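Local coordinates for venom allergen-like (VAL) 4 protein (Schistosoma mansoni, PDB 4P27), which binds lipids, as a parasite member of the SCP/TAPS (CAP) family that lacks the family's prototypical CAP motifs, at residues A[58-62]-A[63-67]. Numbering follows the deposited sequence.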
loop_
_atom_site.group_PDB
_atom_site.type_symbol
_atom_site.label_atom_id
_atom_site.label_comp_id
_atom_site.label_asym_id
_atom_site.label_seq_id
_atom_site.Cartn_x
_atom_site.Cartn_y
_atom_site.Cartn_z
ATOM N N TYR A 58 -14.233 -6.678 -6.767
ATOM C CA TYR A 58 -13.285 -5.586 -6.715
ATOM C C TYR A 58 -13.824 -4.255 -6.051
ATOM O O TYR A 58 -13.391 -3.862 -4.968
ATOM C CB TYR A 58 -12.794 -5.370 -8.111
ATOM C CG TYR A 58 -11.709 -4.363 -8.250
ATOM C CD1 TYR A 58 -10.400 -4.663 -7.870
ATOM C CD2 TYR A 58 -11.987 -3.083 -8.775
ATOM C CE1 TYR A 58 -9.355 -3.735 -8.009
ATOM C CE2 TYR A 58 -10.952 -2.129 -8.949
ATOM C CZ TYR A 58 -9.653 -2.457 -8.549
ATOM O OH TYR A 58 -8.649 -1.582 -8.767
ATOM N N ASP A 59 -14.770 -3.598 -6.687
ATOM C CA ASP A 59 -15.707 -2.654 -6.019
ATOM C C ASP A 59 -16.598 -3.389 -5.010
ATOM O O ASP A 59 -17.280 -4.347 -5.338
ATOM C CB ASP A 59 -16.572 -1.942 -7.100
ATOM C CG ASP A 59 -17.365 -2.954 -7.997
ATOM O OD1 ASP A 59 -18.504 -3.310 -7.614
ATOM O OD2 ASP A 59 -16.852 -3.423 -9.057
ATOM N N SER A 60 -16.611 -2.993 -3.763
ATOM C CA SER A 60 -17.506 -3.722 -2.881
ATOM C C SER A 60 -17.946 -2.856 -1.730
ATOM O O SER A 60 -19.124 -2.496 -1.649
ATOM C CB SER A 60 -16.875 -5.031 -2.388
ATOM O OG SER A 60 -15.827 -4.811 -1.451
ATOM N N ASN A 61 -17.001 -2.562 -0.831
ATOM C CA ASN A 61 -16.654 -1.197 -0.418
ATOM C C ASN A 61 -17.840 -0.315 -0.106
ATOM O O ASN A 61 -17.814 0.880 -0.398
ATOM C CB ASN A 61 -15.700 -0.551 -1.417
ATOM C CG ASN A 61 -14.467 -1.386 -1.599
ATOM O OD1 ASN A 61 -13.709 -1.597 -0.620
ATOM N ND2 ASN A 61 -14.304 -1.963 -2.810
ATOM N N ASP A 62 -18.889 -0.907 0.474
ATOM C CA ASP A 62 -18.843 -1.580 1.799
ATOM C C ASP A 62 -17.858 -0.988 2.842
ATOM O O ASP A 62 -16.741 -1.523 3.044
ATOM C CB ASP A 62 -18.701 -3.130 1.673
ATOM C CG ASP A 62 -19.344 -3.851 2.820
ATOM O OD1 ASP A 62 -19.725 -3.169 3.790
ATOM O OD2 ASP A 62 -19.427 -5.086 2.802
ATOM N N PRO A 63 -18.281 0.105 3.528
ATOM C CA PRO A 63 -17.666 0.433 4.827
ATOM C C PRO A 63 -17.528 -0.602 6.010
ATOM O O PRO A 63 -16.637 -0.386 6.807
ATOM C CB PRO A 63 -18.358 1.754 5.197
ATOM C CG PRO A 63 -18.434 2.423 3.847
ATOM C CD PRO A 63 -18.962 1.300 2.973
ATOM N N ASN A 64 -18.291 -1.704 6.105
ATOM C CA ASN A 64 -17.904 -2.886 6.946
ATOM C C ASN A 64 -16.418 -3.379 6.692
ATOM O O ASN A 64 -15.760 -3.926 7.561
ATOM C CB ASN A 64 -18.920 -4.073 6.742
ATOM C CG ASN A 64 -18.917 -5.130 7.909
ATOM O OD1 ASN A 64 -19.961 -5.768 8.248
ATOM N ND2 ASN A 64 -17.756 -5.315 8.530
ATOM N N ASP A 65 -15.894 -3.217 5.482
ATOM C CA ASP A 65 -14.548 -3.750 5.224
ATOM C C ASP A 65 -13.466 -2.904 5.856
ATOM O O ASP A 65 -12.317 -3.333 5.928
ATOM C CB ASP A 65 -14.367 -3.815 3.721
ATOM C CG ASP A 65 -15.134 -5.018 3.142
ATOM O OD1 ASP A 65 -15.327 -6.019 3.883
ATOM O OD2 ASP A 65 -15.515 -4.943 1.995
ATOM N N PHE A 66 -13.853 -1.693 6.273
ATOM C CA PHE A 66 -12.963 -0.747 6.977
ATOM C C PHE A 66 -13.088 -0.713 8.500
ATOM O O PHE A 66 -12.402 0.084 9.193
ATOM C CB PHE A 66 -13.150 0.665 6.389
ATOM C CG PHE A 66 -12.758 0.756 4.958
ATOM C CD1 PHE A 66 -13.662 0.372 3.949
ATOM C CD2 PHE A 66 -11.459 1.181 4.597
ATOM C CE1 PHE A 66 -13.284 0.427 2.599
ATOM C CE2 PHE A 66 -11.096 1.273 3.249
ATOM C CZ PHE A 66 -12.005 0.875 2.252
ATOM N N ILE A 67 -13.883 -1.615 9.053
ATOM C CA ILE A 67 -14.000 -1.643 10.511
ATOM C C ILE A 67 -13.257 -2.865 10.989
ATOM O O ILE A 67 -13.705 -3.955 10.715
ATOM C CB ILE A 67 -15.500 -1.681 10.968
ATOM C CG1 ILE A 67 -16.230 -0.476 10.322
ATOM C CG2 ILE A 67 -15.502 -1.651 12.507
ATOM C CD1 ILE A 67 -17.791 -0.431 10.361
#
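Ser60 is the first residue to reach across, its OG lying 3.5 Å from Asp65 OD2, at best a weak interaction from a poorly ordered residue. Asn61 comes next, the end of its side chain lying near Phe66 CE1; its amide is poorly ordered too, and which atom is oxygen and which nitrogen stays open.

Asp62 does most of the work, at the start of the 3-10 turn 63-66. Its side chain swings away from its own N (chi1 -150°) and runs alongside that of Asn64, which brings Asp62 OD1 to 3.1 Å from Asn64 N. That bond is bent and weak, of the Asx-turn kind, leading into the 3-10 turn. The carbonyl is firmer: Asp65 N donates to Asp62 O at 3.1 Å with an N-H...O angle of 158°, although the donor stands well above the carbonyl plane. Asp62 O also meets the edge of the Phe66 ring, 3.7 Å from Phe66 CD1.

Asp62 OD2 and Asp65 OD2 are 4.0 Å apart, a proximity of like charges probably eased by the salt bridge from Asp65 OD1 to Arg55. The turn belongs to the surface loop between helix 43-54 and strand 75-81: Ser60, Asn61 and Asp65 touch Gln52 of the helix, while Asn61 and Phe66 rest on Gln76 of the strand.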